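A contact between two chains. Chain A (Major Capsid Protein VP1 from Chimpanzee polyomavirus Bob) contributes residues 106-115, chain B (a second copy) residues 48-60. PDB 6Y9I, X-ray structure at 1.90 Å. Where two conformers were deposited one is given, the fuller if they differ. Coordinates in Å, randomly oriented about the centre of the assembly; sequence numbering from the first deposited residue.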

# COMPACT_ATOMS: atom_id res chain seq x y z
N SER A 106 -17.40 3.38 -15.06
CA SER A 106 -18.72 2.94 -15.59
C SER A 106 -19.26 1.77 -14.78
O SER A 106 -18.55 0.75 -14.63
N VAL A 107 -20.51 1.90 -14.33
CA VAL A 107 -21.26 0.78 -13.69
C VAL A 107 -22.53 0.56 -14.52
O VAL A 107 -23.51 0.06 -13.98
N HIS A 108 -22.45 0.79 -15.83
CA HIS A 108 -23.52 0.44 -16.81
C HIS A 108 -22.87 -0.24 -18.03
O HIS A 108 -23.24 0.05 -19.16
N LEU A 109 -21.94 -1.13 -17.77
CA LEU A 109 -21.20 -1.90 -18.80
C LEU A 109 -22.18 -2.83 -19.54
O LEU A 109 -22.84 -3.67 -18.93
N LEU A 110 -22.24 -2.69 -20.86
CA LEU A 110 -23.10 -3.53 -21.74
C LEU A 110 -22.75 -5.00 -21.52
O LEU A 110 -21.56 -5.35 -21.50
N GLU A 111 -23.78 -5.81 -21.32
CA GLU A 111 -23.72 -7.28 -21.16
C GLU A 111 -23.15 -7.67 -19.78
O GLU A 111 -23.08 -8.87 -19.53
N ALA A 112 -22.85 -6.72 -18.89
CA ALA A 112 -22.07 -7.03 -17.67
C ALA A 112 -23.00 -7.48 -16.54
O ALA A 112 -24.12 -7.01 -16.46
N LYS A 113 -22.52 -8.40 -15.71
CA LYS A 113 -23.17 -8.92 -14.48
C LYS A 113 -23.64 -7.75 -13.60
O LYS A 113 -22.88 -6.78 -13.40
N MET A 114 -24.83 -7.88 -13.04
CA MET A 114 -25.42 -6.89 -12.11
C MET A 114 -24.82 -7.13 -10.71
O MET A 114 -24.84 -8.27 -10.21
N ALA A 115 -24.36 -6.07 -10.05
CA ALA A 115 -23.86 -6.14 -8.67
C ALA A 115 -25.03 -5.84 -7.73
O ALA A 115 -25.17 -4.69 -7.30
N VAL B 48 -29.40 8.19 -9.55
CA VAL B 48 -29.26 6.73 -9.35
C VAL B 48 -28.88 6.13 -10.70
O VAL B 48 -29.45 6.55 -11.70
N ILE B 49 -27.98 5.15 -10.69
CA ILE B 49 -27.53 4.39 -11.89
C ILE B 49 -27.87 2.91 -11.71
O ILE B 49 -27.57 2.36 -10.62
N HIS B 50 -28.39 2.30 -12.77
CA HIS B 50 -28.74 0.86 -12.89
C HIS B 50 -27.96 0.28 -14.07
O HIS B 50 -27.54 1.05 -14.96
N HIS B 51 -27.76 -1.03 -14.08
CA HIS B 51 -26.85 -1.74 -15.00
C HIS B 51 -27.26 -1.53 -16.46
O HIS B 51 -26.35 -1.51 -17.31
N ALA B 52 -28.55 -1.39 -16.76
CA ALA B 52 -29.01 -1.32 -18.18
C ALA B 52 -29.17 0.13 -18.65
O ALA B 52 -29.53 0.35 -19.84
N ASP B 53 -28.93 1.11 -17.78
CA ASP B 53 -29.05 2.54 -18.16
C ASP B 53 -28.07 2.76 -19.32
O ASP B 53 -26.99 2.13 -19.30
N GLY B 54 -28.42 3.54 -20.34
CA GLY B 54 -27.61 3.67 -21.56
C GLY B 54 -27.80 2.53 -22.56
O GLY B 54 -27.34 2.68 -23.69
N TYR B 55 -28.51 1.45 -22.22
CA TYR B 55 -28.88 0.37 -23.18
C TYR B 55 -30.41 0.28 -23.34
O TYR B 55 -30.89 0.38 -24.48
N ASP B 56 -31.15 0.09 -22.24
CA ASP B 56 -32.64 -0.00 -22.26
C ASP B 56 -33.24 1.40 -22.29
O ASP B 56 -34.44 1.51 -22.42
N ASN B 57 -32.44 2.43 -22.04
CA ASN B 57 -32.94 3.83 -21.92
C ASN B 57 -31.77 4.73 -22.28
O ASN B 57 -30.67 4.18 -22.56
N ASN B 58 -31.98 6.04 -22.26
CA ASN B 58 -30.92 7.03 -22.55
C ASN B 58 -30.27 7.41 -21.22
O ASN B 58 -31.00 7.83 -20.33
N LEU B 59 -28.94 7.26 -21.13
CA LEU B 59 -28.16 7.66 -19.94
C LEU B 59 -28.30 9.17 -19.77
O LEU B 59 -28.06 9.89 -20.74
N LEU B 60 -28.68 9.63 -18.60
CA LEU B 60 -28.87 11.08 -18.36
C LEU B 60 -27.55 11.73 -17.95
O LEU B 60 -26.75 11.09 -17.23

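Two irregular loops can pack closely without sharing a single direct hydrogen bond, and this contact between neighbouring VP1 copies illustrates how. Its centre is His A108, whose CA lies 4.4 Å from CA of His B51. The CA-to-CB bond of His A108 runs sideways, and a p rotamer (chi1 50°, chi2 74°) places the imidazole among residues from both ends of the chain B stretch. CD1 of Leu B59, which points toward chain A with chi1 t and chi2 p, covers one ring face, while CG2 of Ile B49 lies at the edge, near the ring plane. Leu B59 CD2 approaches His A108 NE2 to 3.3 Å, although that nitrogen finds its hydrogen-bonding partner elsewhere in the structure. Beside it, Val A107 and Ile B49, both m at chi1, bring their CG2 atoms to 3.8 Å.

His B51 is the counterpart, also p at chi1 (62°). Met A114, extended through chi1 and chi2 (both t) before turning p at chi3, sets its CB over one face of this ring; its SD lies 3.7 Å from His B51 CD2, an oblique sulfur-aromatic contact. Farther along, Leu A110 starts sideways, but its m,t side chain brings CD2 within 3.4 Å of CD1 of Tyr B55, which points toward chain A with chi1 t.

Among the polar atoms, His A108 CA makes a direct CA-H...O contact of 3.5 Å with His B51 O, and two waters add indirect links. Water 2 lies within hydrogen-bonding reach of His A108 O (3.1 Å) and Asp B53 O (2.7 Å), with more acceptors around it than it has protons; water 1, equally oversubscribed, lies 2.8 Å from His B51 O and 3.3 Å from His A108 O, the latter a weak bond at best. The side chain of Asp B53 instead braces its own loop: its OD2 accepts from His B50 N (2.9 Å) and His B50 ND1 (2.8 Å).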

# COMPACT_ATOMS: atom_id res chain seq x y z
CB SER A 106 -18.72 2.56 -17.04
OG SER A 106 -20.04 2.21 -17.44
CB VAL A 107 -21.47 1.02 -12.18
CG1 VAL A 107 -20.16 1.04 -11.43
CG2 VAL A 107 -22.23 2.29 -11.86
CB HIS A 108 -24.35 1.67 -17.13
CG HIS A 108 -23.54 2.86 -17.51
ND1 HIS A 108 -22.92 2.96 -18.73
CD2 HIS A 108 -23.28 4.00 -16.84
CE1 HIS A 108 -22.26 4.10 -18.78
NE2 HIS A 108 -22.49 4.77 -17.65
CB LEU A 109 -20.05 -2.65 -18.12
CG LEU A 109 -18.86 -1.80 -17.67
CD1 LEU A 109 -17.80 -2.67 -17.00
CD2 LEU A 109 -18.24 -1.06 -18.82
CB LEU A 110 -22.89 -3.11 -23.20
CG LEU A 110 -23.67 -1.87 -23.61
CD1 LEU A 110 -23.12 -1.30 -24.91
CD2 LEU A 110 -25.14 -2.19 -23.75
CB GLU A 111 -22.92 -7.93 -22.28
CG GLU A 111 -23.66 -7.90 -23.60
CD GLU A 111 -22.97 -8.63 -24.74
OE1 GLU A 111 -22.07 -9.42 -24.47
OE2 GLU A 111 -23.37 -8.41 -25.88
CB ALA A 112 -21.22 -5.85 -17.26
CB LYS A 113 -22.17 -9.82 -13.74
CG LYS A 113 -22.70 -10.52 -12.50
CD LYS A 113 -21.64 -11.37 -11.82
CE LYS A 113 -21.96 -11.74 -10.38
NZ LYS A 113 -22.88 -12.91 -10.28
CB MET A 114 -26.94 -7.04 -12.05
CG MET A 114 -27.58 -6.16 -11.02
SD MET A 114 -29.41 -6.29 -11.06
CE MET A 114 -29.63 -7.91 -10.29
CB ALA A 115 -22.70 -5.20 -8.52
CB VAL B 48 -30.54 6.14 -8.77
CG1 VAL B 48 -30.61 4.65 -8.96
CG2 VAL B 48 -30.68 6.49 -7.30
CB ILE B 49 -26.02 4.62 -12.09
CG1 ILE B 49 -25.71 6.10 -12.33
CG2 ILE B 49 -25.47 3.74 -13.20
CD1 ILE B 49 -24.29 6.46 -12.04
CB HIS B 50 -30.25 0.67 -13.11
CG HIS B 50 -31.12 1.56 -12.29
ND1 HIS B 50 -31.46 2.84 -12.72
CD2 HIS B 50 -31.74 1.38 -11.11
CE1 HIS B 50 -32.23 3.42 -11.80
NE2 HIS B 50 -32.40 2.55 -10.80
CB HIS B 51 -26.78 -3.22 -14.63
CG HIS B 51 -28.08 -3.93 -14.75
ND1 HIS B 51 -28.41 -4.67 -15.87
CD2 HIS B 51 -29.14 -4.02 -13.91
CE1 HIS B 51 -29.61 -5.21 -15.70
NE2 HIS B 51 -30.08 -4.83 -14.51
CB ALA B 52 -30.29 -2.10 -18.38
CB ASP B 53 -28.87 3.42 -16.92
CG ASP B 53 -30.01 3.32 -15.90
OD1 ASP B 53 -31.10 2.71 -16.24
OD2 ASP B 53 -29.83 3.90 -14.78
CB TYR B 55 -28.35 -1.00 -22.76
CG TYR B 55 -28.80 -2.10 -23.69
CD1 TYR B 55 -28.28 -2.19 -24.96
CD2 TYR B 55 -29.79 -3.00 -23.32
CE1 TYR B 55 -28.70 -3.17 -25.85
CE2 TYR B 55 -30.21 -4.00 -24.18
CZ TYR B 55 -29.67 -4.07 -25.46
OH TYR B 55 -30.07 -5.03 -26.34
CB ASP B 56 -33.23 -0.65 -21.00
CG ASP B 56 -33.12 -2.15 -20.92
OD1 ASP B 56 -32.86 -2.79 -21.96
OD2 ASP B 56 -33.33 -2.68 -19.79
CB ASN B 57 -33.52 4.10 -20.53
CG ASN B 57 -32.49 3.95 -19.43
OD1 ASN B 57 -31.37 4.46 -19.57
ND2 ASN B 57 -32.87 3.29 -18.35
CB ASN B 58 -31.43 8.26 -23.29
CG ASN B 58 -31.87 7.94 -24.69
OD1 ASN B 58 -31.43 6.96 -25.27
ND2 ASN B 58 -32.78 8.74 -25.24
CB LEU B 59 -26.68 7.24 -20.11
CG LEU B 59 -25.85 7.31 -18.83
CD1 LEU B 59 -26.35 6.31 -17.81
CD2 LEU B 59 -24.38 7.10 -19.12
CB LEU B 60 -29.91 11.26 -17.26
CG LEU B 60 -31.30 10.70 -17.57
CD1 LEU B 60 -32.20 10.82 -16.35
CD2 LEU B 60 -31.92 11.42 -18.75
O HOH W 1 -25.85 -1.82 -20.09
O HOH W 2 -25.66 0.58 -20.99